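Local coordinates for protein tryptophan decarboxylase 1 (Oryza sativa subsp. japonica, PDB 6KHO) that decarboxylates L-tryptophan to tryptamine and 5-hydroxy-L-tryptophan to serotonin, using pyridoxal 5'-phosphate as cofactor and working as a homodimer, at residues D144-M149 and M326-W331; S304-P309 and H313-V318; C338-V343 and L387-V392. All coordinates share one frame; numbering follows the deposited sequence.

Interaction 1. Residues D144-M149 and M326-W331. With PLP (pyridoxal-5'-phosphate), chain C.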
loop_
_atom_site.group_PDB
_atom_site.type_symbol
_atom_site.label_atom_id
_atom_site.label_comp_id
_atom_site.label_asym_id
_atom_site.label_seq_id
_atom_site.Cartn_x
_atom_site.Cartn_y
_atom_site.Cartn_z
ATOM N N ASP A 144 1.081 -15.406 12.632
ATOM C CA ASP A 144 0.791 -16.539 13.501
ATOM C C ASP A 144 0.718 -16.117 14.964
ATOM O O ASP A 144 -0.187 -16.540 15.692
ATOM C CB ASP A 144 1.853 -17.613 13.301
ATOM C CG ASP A 144 1.413 -18.951 13.829
ATOM O OD1 ASP A 144 1.636 -19.228 15.028
ATOM O OD2 ASP A 144 0.815 -19.705 13.046
ATOM N N TRP A 145 1.682 -15.306 15.422
ATOM C CA TRP A 145 1.642 -14.809 16.793
ATOM C C TRP A 145 0.354 -14.045 17.065
ATOM O O TRP A 145 -0.274 -14.227 18.112
ATOM C CB TRP A 145 2.833 -13.888 17.072
ATOM C CG TRP A 145 4.154 -14.544 17.326
ATOM C CD1 TRP A 145 4.519 -15.840 17.072
ATOM C CD2 TRP A 145 5.313 -13.900 17.874
ATOM N NE1 TRP A 145 5.837 -16.035 17.434
ATOM C CE2 TRP A 145 6.341 -14.860 17.932
ATOM C CE3 TRP A 145 5.573 -12.603 18.327
ATOM C CZ2 TRP A 145 7.616 -14.558 18.426
ATOM C CZ3 TRP A 145 6.830 -12.305 18.819
ATOM C CH2 TRP A 145 7.839 -13.280 18.860
ATOM N N LEU A 146 -0.021 -13.137 16.158
ATOM C CA LEU A 146 -1.254 -12.366 16.348
ATOM C C LEU A 146 -2.485 -13.274 16.345
ATOM O O LEU A 146 -3.422 -13.074 17.134
ATOM C CB LEU A 146 -1.378 -11.300 15.254
ATOM C CG LEU A 146 -2.678 -10.478 15.260
ATOM C CD1 LEU A 146 -2.857 -9.729 16.595
ATOM C CD2 LEU A 146 -2.677 -9.497 14.084
ATOM N N ALA A 147 -2.503 -14.271 15.457
ATOM C CA ALA A 147 -3.602 -15.232 15.458
ATOM C C ALA A 147 -3.693 -15.961 16.797
ATOM O O ALA A 147 -4.794 -16.269 17.271
ATOM C CB ALA A 147 -3.438 -16.222 14.303
ATOM N N GLN A 148 -2.547 -16.238 17.428
ATOM C CA GLN A 148 -2.567 -16.857 18.755
ATOM C C GLN A 148 -3.138 -15.906 19.798
ATOM O O GLN A 148 -3.959 -16.310 20.627
ATOM C CB GLN A 148 -1.166 -17.301 19.171
ATOM C CG GLN A 148 -0.591 -18.444 18.361
ATOM C CD GLN A 148 0.827 -18.782 18.777
ATOM O OE1 GLN A 148 1.112 -18.960 19.960
ATOM N NE2 GLN A 148 1.731 -18.861 17.802
ATOM N N MET A 149 -2.712 -14.636 19.779
ATOM C CA MET A 149 -3.283 -13.655 20.705
ATOM C C MET A 149 -4.796 -13.544 20.532
ATOM O O MET A 149 -5.540 -13.454 21.518
ATOM C CB MET A 149 -2.631 -12.284 20.504
ATOM C CG MET A 149 -1.126 -12.247 20.739
ATOM S SD MET A 149 -0.528 -10.593 21.150
ATOM C CE MET A 149 -1.049 -9.631 19.723
ATOM N N MET A 326 -8.299 -7.444 10.352
ATOM C CA MET A 326 -8.255 -6.406 11.365
ATOM C C MET A 326 -6.976 -5.606 11.159
ATOM O O MET A 326 -6.034 -6.061 10.498
ATOM C CB MET A 326 -8.319 -6.985 12.785
ATOM C CG MET A 326 -7.400 -8.135 13.000
ATOM S SD MET A 326 -5.854 -7.586 13.724
ATOM C CE MET A 326 -6.331 -7.809 15.427
ATOM N N SER A 327 -6.956 -4.399 11.711
ATOM C CA SER A 327 -5.860 -3.463 11.465
ATOM C C SER A 327 -5.121 -3.159 12.755
ATOM O O SER A 327 -5.628 -2.402 13.602
ATOM C CB SER A 327 -6.379 -2.177 10.828
ATOM O OG SER A 327 -6.842 -2.437 9.514
ATOM N N PRO A 328 -3.938 -3.723 12.957
ATOM C CA PRO A 328 -3.086 -3.251 14.051
ATOM C C PRO A 328 -2.826 -1.760 13.967
ATOM O O PRO A 328 -2.595 -1.133 15.003
ATOM C CB PRO A 328 -1.794 -4.063 13.874
ATOM C CG PRO A 328 -2.254 -5.324 13.193
ATOM C CD PRO A 328 -3.352 -4.881 12.252
ATOM N N HIS A 329 -2.895 -1.161 12.768
ATOM C CA HIS A 329 -2.653 0.279 12.716
ATOM C C HIS A 329 -3.829 1.098 13.229
ATOM O O HIS A 329 -3.749 2.331 13.233
ATOM C CB HIS A 329 -2.226 0.730 11.304
ATOM C CG HIS A 329 -3.321 0.754 10.277
ATOM N ND1 HIS A 329 -3.155 0.213 9.019
ATOM C CD2 HIS A 329 -4.554 1.318 10.279
ATOM C CE1 HIS A 329 -4.249 0.413 8.304
ATOM N NE2 HIS A 329 -5.114 1.081 9.047
ATOM N N LYS A 330 -4.902 0.455 13.679
ATOM C CA LYS A 330 -5.912 1.167 14.450
ATOM C C LYS A 330 -5.550 1.092 15.923
ATOM O O LYS A 330 -4.961 2.028 16.465
ATOM C CB LYS A 330 -7.309 0.585 14.209
ATOM C CG LYS A 330 -7.777 0.759 12.793
ATOM C CD LYS A 330 -8.756 1.882 12.670
ATOM C CE LYS A 330 -9.786 1.540 11.621
ATOM N NZ LYS A 330 -10.020 2.688 10.731
ATOM N N TRP A 331 -5.829 -0.047 16.558
ATOM C CA TRP A 331 -5.803 -0.155 18.013
ATOM C C TRP A 331 -4.723 -1.109 18.531
ATOM O O TRP A 331 -4.848 -1.631 19.643
ATOM C CB TRP A 331 -7.193 -0.601 18.495
ATOM C CG TRP A 331 -7.555 -0.237 19.912
ATOM C CD1 TRP A 331 -6.830 0.527 20.794
ATOM C CD2 TRP A 331 -8.742 -0.634 20.609
ATOM N NE1 TRP A 331 -7.506 0.629 21.997
ATOM C CE2 TRP A 331 -8.676 -0.081 21.907
ATOM C CE3 TRP A 331 -9.865 -1.405 20.256
ATOM C CZ2 TRP A 331 -9.688 -0.276 22.852
ATOM C CZ3 TRP A 331 -10.859 -1.599 21.190
ATOM C CH2 TRP A 331 -10.768 -1.037 22.472
HETATM N N1 PLP C . -13.660 -0.843 8.278
HETATM C C2 PLP C . -13.739 -0.490 9.610
HETATM C C2A PLP C . -14.704 -1.156 10.541
HETATM C C3 PLP C . -12.915 0.508 10.107
HETATM O O3 PLP C . -12.995 0.853 11.429
HETATM C C4 PLP C . -12.000 1.141 9.274
HETATM C C4A PLP C . -10.867 1.927 9.867
HETATM C C5 PLP C . -11.921 0.787 7.934
HETATM C C6 PLP C . -12.760 -0.208 7.438
HETATM C C5A PLP C . -10.921 1.522 7.067
HETATM O O4P PLP C . -10.699 0.912 5.818
HETATM P P PLP C . -9.312 1.153 5.005
HETATM O O1P PLP C . -8.991 2.620 4.928
HETATM O O2P PLP C . -9.499 0.549 3.635
HETATM O O3P PLP C . -8.141 0.483 5.701
#

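Interaction 2. Residues S304-P309 and H313-V318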
loop_
_atom_site.group_PDB
_atom_site.type_symbol
_atom_site.label_atom_id
_atom_site.label_comp_id
_atom_site.label_asym_id
_atom_site.label_seq_id
_atom_site.Cartn_x
_atom_site.Cartn_y
_atom_site.Cartn_z
ATOM N N SER A 304 -8.563 -5.840 17.529
ATOM C CA SER A 304 -7.467 -5.776 18.497
ATOM C C SER A 304 -7.938 -6.046 19.920
ATOM O O SER A 304 -7.188 -6.624 20.717
ATOM C CB SER A 304 -6.770 -4.415 18.438
ATOM O OG SER A 304 -6.143 -4.219 17.191
ATOM N N ALA A 305 -9.169 -5.640 20.263
ATOM C CA ALA A 305 -9.663 -5.886 21.613
ATOM C C ALA A 305 -9.880 -7.369 21.881
ATOM O O ALA A 305 -9.941 -7.778 23.047
ATOM C CB ALA A 305 -10.964 -5.113 21.852
ATOM N N CYS A 306 -9.965 -8.183 20.835
ATOM C CA CYS A 306 -10.258 -9.600 20.969
ATOM C C CYS A 306 -9.052 -10.415 21.406
ATOM O O CYS A 306 -9.173 -11.637 21.561
ATOM C CB CYS A 306 -10.826 -10.129 19.653
ATOM S SG CYS A 306 -12.447 -9.390 19.266
ATOM N N ILE A 307 -7.901 -9.773 21.629
ATOM C CA ILE A 307 -6.809 -10.428 22.333
ATOM C C ILE A 307 -7.070 -10.520 23.828
ATOM O O ILE A 307 -6.303 -11.179 24.542
ATOM C CB ILE A 307 -5.473 -9.702 22.072
ATOM C CG1 ILE A 307 -5.444 -8.359 22.811
ATOM C CG2 ILE A 307 -5.252 -9.544 20.570
ATOM C CD1 ILE A 307 -4.080 -7.657 22.814
ATOM N N CYS A 308 -8.146 -9.870 24.325
ATOM C CA CYS A 308 -8.591 -9.951 25.716
ATOM C C CYS A 308 -9.762 -10.919 25.833
ATOM O O CYS A 308 -10.702 -10.844 25.024
ATOM C CB CYS A 308 -9.006 -8.574 26.224
ATOM S SG CYS A 308 -7.659 -7.360 26.211
ATOM N N PRO A 309 -9.731 -11.835 26.808
ATOM C CA PRO A 309 -10.802 -12.850 26.900
ATOM C C PRO A 309 -12.207 -12.279 27.013
ATOM O O PRO A 309 -13.156 -12.869 26.482
ATOM C CB PRO A 309 -10.412 -13.635 28.162
ATOM C CG PRO A 309 -8.916 -13.504 28.237
ATOM C CD PRO A 309 -8.611 -12.114 27.725
ATOM N N HIS A 313 -15.643 -12.997 22.785
ATOM C CA HIS A 313 -16.955 -13.526 22.411
ATOM C C HIS A 313 -17.537 -12.837 21.183
ATOM O O HIS A 313 -18.384 -13.430 20.502
ATOM C CB HIS A 313 -17.941 -13.410 23.577
ATOM C CG HIS A 313 -18.268 -12.000 23.955
ATOM N ND1 HIS A 313 -19.338 -11.315 23.419
ATOM C CD2 HIS A 313 -17.665 -11.145 24.816
ATOM C CE1 HIS A 313 -19.379 -10.098 23.932
ATOM N NE2 HIS A 313 -18.375 -9.968 24.780
ATOM N N HIS A 314 -17.104 -11.608 20.878
ATOM C CA HIS A 314 -17.576 -10.937 19.670
ATOM C C HIS A 314 -17.145 -11.654 18.401
ATOM O O HIS A 314 -17.672 -11.345 17.326
ATOM C CB HIS A 314 -17.075 -9.488 19.627
ATOM C CG HIS A 314 -17.673 -8.615 20.684
ATOM N ND1 HIS A 314 -19.020 -8.325 20.735
ATOM C CD2 HIS A 314 -17.110 -7.973 21.735
ATOM C CE1 HIS A 314 -19.258 -7.534 21.766
ATOM N NE2 HIS A 314 -18.115 -7.305 22.391
ATOM N N LEU A 315 -16.193 -12.578 18.490
ATOM C CA LEU A 315 -15.732 -13.322 17.325
ATOM C C LEU A 315 -16.246 -14.756 17.308
ATOM O O LEU A 315 -15.835 -15.538 16.445
ATOM C CB LEU A 315 -14.203 -13.311 17.259
ATOM C CG LEU A 315 -13.566 -11.982 16.850
ATOM C CD1 LEU A 315 -12.049 -12.154 16.690
ATOM C CD2 LEU A 315 -14.205 -11.476 15.563
ATOM N N ASP A 316 -17.124 -15.129 18.238
ATOM C CA ASP A 316 -17.683 -16.476 18.198
ATOM C C ASP A 316 -18.374 -16.717 16.858
ATOM O O ASP A 316 -19.116 -15.866 16.360
ATOM C CB ASP A 316 -18.647 -16.686 19.365
ATOM C CG ASP A 316 -17.917 -16.776 20.703
ATOM O OD1 ASP A 316 -16.666 -16.677 20.710
ATOM O OD2 ASP A 316 -18.585 -16.941 21.744
ATOM N N GLY A 317 -18.087 -17.862 16.252
ATOM C CA GLY A 317 -18.558 -18.165 14.922
ATOM C C GLY A 317 -17.536 -17.935 13.830
ATOM O O GLY A 317 -17.771 -18.359 12.688
ATOM N N VAL A 318 -16.413 -17.270 14.146
ATOM C CA VAL A 318 -15.393 -17.001 13.136
ATOM C C VAL A 318 -14.865 -18.302 12.549
ATOM O O VAL A 318 -14.440 -18.340 11.388
ATOM C CB VAL A 318 -14.255 -16.138 13.732
ATOM C CG1 VAL A 318 -13.468 -16.923 14.770
ATOM C CG2 VAL A 318 -13.335 -15.648 12.633
#

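Interaction 3. Residues C338-V343 and L387-V392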
loop_
_atom_site.group_PDB
_atom_site.type_symbol
_atom_site.label_atom_id
_atom_site.label_comp_id
_atom_site.label_asym_id
_atom_site.label_seq_id
_atom_site.Cartn_x
_atom_site.Cartn_y
_atom_site.Cartn_z
ATOM N N CYS A 338 -0.815 -1.182 8.278
ATOM C CA CYS A 338 -0.729 -2.557 8.754
ATOM C C CYS A 338 -2.127 -3.158 8.938
ATOM O O CYS A 338 -2.758 -2.948 9.977
ATOM C CB CYS A 338 0.047 -2.618 10.072
ATOM S SG CYS A 338 0.349 -4.339 10.646
ATOM N N THR A 339 -2.622 -3.889 7.942
ATOM C CA THR A 339 -3.889 -4.613 8.054
ATOM C C THR A 339 -3.606 -6.087 7.840
ATOM O O THR A 339 -2.916 -6.448 6.882
ATOM C CB THR A 339 -4.918 -4.129 7.025
ATOM O OG1 THR A 339 -5.152 -2.732 7.208
ATOM C CG2 THR A 339 -6.252 -4.891 7.181
ATOM N N CYS A 340 -4.127 -6.933 8.724
ATOM C CA CYS A 340 -3.881 -8.368 8.671
ATOM C C CYS A 340 -5.124 -9.073 8.146
ATOM O O CYS A 340 -6.212 -8.884 8.687
ATOM C CB CYS A 340 -3.507 -8.896 10.058
ATOM S SG CYS A 340 -1.940 -8.152 10.628
ATOM N N LEU A 341 -4.955 -9.880 7.098
ATOM C CA LEU A 341 -6.034 -10.681 6.530
ATOM C C LEU A 341 -5.742 -12.155 6.764
ATOM O O LEU A 341 -4.642 -12.617 6.450
ATOM C CB LEU A 341 -6.171 -10.422 5.026
ATOM C CG LEU A 341 -7.007 -11.451 4.254
ATOM C CD1 LEU A 341 -8.481 -11.376 4.702
ATOM C CD2 LEU A 341 -6.872 -11.223 2.759
ATOM N N TYR A 342 -6.725 -12.890 7.283
ATOM C CA TYR A 342 -6.627 -14.331 7.498
ATOM C C TYR A 342 -7.705 -15.028 6.682
ATOM O O TYR A 342 -8.839 -14.550 6.621
ATOM C CB TYR A 342 -6.807 -14.699 8.979
ATOM C CG TYR A 342 -5.730 -14.140 9.885
ATOM C CD1 TYR A 342 -5.863 -12.880 10.455
ATOM C CD2 TYR A 342 -4.570 -14.870 10.155
ATOM C CE1 TYR A 342 -4.874 -12.360 11.291
ATOM C CE2 TYR A 342 -3.573 -14.364 10.995
ATOM C CZ TYR A 342 -3.734 -13.112 11.559
ATOM O OH TYR A 342 -2.754 -12.596 12.378
ATOM N N VAL A 343 -7.350 -16.152 6.048
ATOM C CA VAL A 343 -8.298 -16.919 5.244
ATOM C C VAL A 343 -8.188 -18.390 5.619
ATOM O O VAL A 343 -7.116 -18.874 5.993
ATOM C CB VAL A 343 -8.073 -16.721 3.724
ATOM C CG1 VAL A 343 -8.174 -15.230 3.346
ATOM C CG2 VAL A 343 -6.735 -17.277 3.291
ATOM N N LEU A 387 8.114 -6.647 10.122
ATOM C CA LEU A 387 9.112 -6.309 11.128
ATOM C C LEU A 387 8.502 -5.486 12.260
ATOM O O LEU A 387 8.695 -5.802 13.442
ATOM C CB LEU A 387 10.284 -5.571 10.475
ATOM C CG LEU A 387 11.476 -5.285 11.395
ATOM C CD1 LEU A 387 12.052 -6.584 11.949
ATOM C CD2 LEU A 387 12.555 -4.509 10.652
ATOM N N LYS A 388 7.759 -4.424 11.925
ATOM C CA LYS A 388 7.233 -3.572 12.990
ATOM C C LYS A 388 6.196 -4.309 13.826
ATOM O O LYS A 388 6.138 -4.125 15.047
ATOM C CB LYS A 388 6.645 -2.280 12.416
ATOM C CG LYS A 388 5.424 -2.461 11.523
ATOM C CD LYS A 388 4.969 -1.114 10.976
ATOM C CE LYS A 388 4.064 -1.287 9.761
ATOM N NZ LYS A 388 3.633 0.045 9.219
ATOM N N LEU A 389 5.382 -5.164 13.193
ATOM C CA LEU A 389 4.384 -5.914 13.955
ATOM C C LEU A 389 5.049 -6.905 14.912
ATOM O O LEU A 389 4.641 -7.025 16.075
ATOM C CB LEU A 389 3.434 -6.638 13.001
ATOM C CG LEU A 389 2.256 -7.324 13.685
ATOM C CD1 LEU A 389 1.552 -6.375 14.660
ATOM C CD2 LEU A 389 1.273 -7.901 12.638
ATOM N N TRP A 390 6.080 -7.615 14.444
ATOM C CA TRP A 390 6.832 -8.505 15.332
ATOM C C TRP A 390 7.517 -7.720 16.452
ATOM O O TRP A 390 7.505 -8.139 17.614
ATOM C CB TRP A 390 7.856 -9.302 14.523
ATOM C CG TRP A 390 8.878 -10.007 15.368
ATOM C CD1 TRP A 390 8.699 -11.153 16.092
ATOM C CD2 TRP A 390 10.239 -9.598 15.591
ATOM N NE1 TRP A 390 9.862 -11.477 16.758
ATOM C CE2 TRP A 390 10.821 -10.539 16.470
ATOM C CE3 TRP A 390 11.013 -8.517 15.148
ATOM C CZ2 TRP A 390 12.151 -10.451 16.893
ATOM C CZ3 TRP A 390 12.348 -8.433 15.562
ATOM C CH2 TRP A 390 12.898 -9.398 16.431
ATOM N N MET A 391 8.094 -6.563 16.129
ATOM C CA MET A 391 8.799 -5.794 17.155
ATOM C C MET A 391 7.856 -5.327 18.260
ATOM O O MET A 391 8.247 -5.260 19.433
ATOM C CB MET A 391 9.494 -4.605 16.519
ATOM C CG MET A 391 10.801 -4.976 15.854
ATOM S SD MET A 391 11.853 -3.522 15.710
ATOM C CE MET A 391 13.345 -4.292 15.087
ATOM N N VAL A 392 6.622 -4.977 17.904
ATOM C CA VAL A 392 5.645 -4.565 18.910
ATOM C C VAL A 392 5.339 -5.727 19.854
ATOM O O VAL A 392 5.382 -5.577 21.084
ATOM C CB VAL A 392 4.367 -4.035 18.226
ATOM C CG1 VAL A 392 3.202 -4.000 19.212
ATOM C CG2 VAL A 392 4.626 -2.655 17.637
#

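Interaction 1. Residues D144-M149 and M326-W331
Leu146 and Met326 make a small, buried, wholly apolar contact where the last turns of helix 133-149 pack on the central sheet, at the point where strand 323-326 runs into the segment that carries the cofactor lysine. The two side chains meet tip to tip: Leu146 CD2 lies 3.7 Å from Met326 SD, and Leu146 CD1 is 4.1 Å from Met326 CE, so the methyl fork faces the thioether end. The leucine gets there with CG turned opposite its own N (chi1 176°). Met326 is more folded: its CG sits between N and the carbonyl carbon (chi1 47°), and with further bends at chi2 and chi3 its sulfur meets the leucine fork. Pro328 adds a looser touch, its CG 4.3 Å from Leu146 CD2. The backbones stay well apart, with 9.6 Å between the CA atoms of Leu146 and Pro328. No hydrogen bond crosses the contact.

On the helix, the Gln148 amide donates from NE2 to Asp144 OD1 at 2.8 Å, nearly in the amide plane, and also to Ala68 O of the second subunit. Trp145 NE1 bonds to Arg67 O of that subunit, so one side of the helix belongs to the dimer interface while Leu146 faces inward.

Beyond Pro328, a short turn (Lys330 N to Ser327 O, 2.9 Å) leads to Lys330, whose NZ is 1.4 Å from PLP C4A, a covalent link consistent with the internal aldimine. The bent lysine chain enters the pocket where Thr175 N, Ser176 OG and Gly381 N of the second subunit also bind PLP. A cofactor lysine directly after a histidine, here His329-Lys330, is characteristic of group II decarboxylases, which have the fold type I architecture of PLP enzymes.

Interaction 2. Residues S304-P309 and H313-V318
Cys306 and Leu315 meet within the loop that connects the adjacent parallel strands 294-298 and 323-326 in the large PLP-binding domain of this fold type I enzyme. The returning limb ends in a type II beta turn from Leu315 to Val318. Cys306 SG lies 3.7 Å from Leu315 CG and 3.8 Å from Leu315 CD1, and the same methyl is 3.8 Å from Cys306 CB. The thiol thus rests alongside the branch point of the leucine and one arm of its fork. SG of Cys306 and CG of Leu315 each stand anti to the carbonyl carbon, beside the backbone N (chi1 -66° and -73°), and the two groups meet between the limbs.

No hydrogen bond joins the limbs. At the outer end Pro309 O and His313 N are 4.5 Å apart, too far for one, and both residues are exposed to solvent. Each limb is shaped by its own backbone bonds: Cys308 N to Ala305 O in the first, Asp316 N to His313 O in the second.

Around this pair, Leu315 also packs on Ile324 of strand 323-326, while Ile307 leans on Leu401 and its O accepts a bond from Gln402 NE2, both on helix 386-420. The loop thus packs on strand 323-326 through Leu315 and on helix 386-420 through Ile307. On the returning limb the imidazoles of His313 and His314 overlap near their rims, and His314 also meets the ring of Phe433. The beta turn is closed by Val318 N to Leu315 O at 2.9 Å, with Gly317 in its third position at a positive phi of 99°.

Interaction 3. Residues C338-V343 and L387-V392
Leu389 meets Cys338 and Cys340 without any ring or other flat group between them; the aromatic rings of the two segments, Trp390 and Tyr342, make their contacts with other parts of the chain. The ring of Trp390 meets that of Trp145 with the planes at about 50°, and Tyr342 packs on Leu146, with its OH bonded to Leu143 O.

The contact itself is one methyl against two thiols. Leu389 CD2, at the end of a side chain whose CG stands opposite the backbone N (chi1 -173°), is 3.8 Å from Cys340 SG and 4.2 Å from Cys338 SG. Cys338, just before the strand, and Cys340, its second residue, lie two apart and point their CB atoms to the same face, toward helix 386-420. Their sulfurs are 4.4 Å apart (Cys338 SG to Cys340 SG), far beyond a disulfide. Pro328 touches all three residues and completes the apolar patch.

Lys388 adds only its aliphatic part, CE lying 4.2 Å from Cys338 CB. Its extended chain carries NZ to the loop before the strand, where it bonds to the carbonyl O atoms of Cys335 and Asp337 and forms a salt bridge with Asp116 OD2, so the buried amine is well satisfied.

With no hydrogen bond between the segments, helix and strand are held here by dispersion between sulfur and methyl, beside a lysine whose charge is probably balanced mainly by Asp116.

In the fold
Interactions 1 and 3 are neighbours, their centres about 6 Å apart, and share a strand pairing: Met326 O receives Cys340 N at 2.7 Å, while Cys338 N meets His329 ND1 at 2.8 Å, next to the cofactor lysine. Interaction 2, nested along the chain inside the loop closed by interaction 1, has its centre about 11 Å away and touches it through Trp331 CZ3 on Ala305 CB (3.6 Å). Interactions 2 and 3 do not meet; their centres are about 17 Å apart. Only interaction 1 includes a PLP-bound residue, Lys330. The side chains of Cys338 and Leu315 lie about 10 and 11 Å from the cofactor, and neither of the other contacts touches PLP, though Cys338 is joined to His329, the neighbour of Lys330.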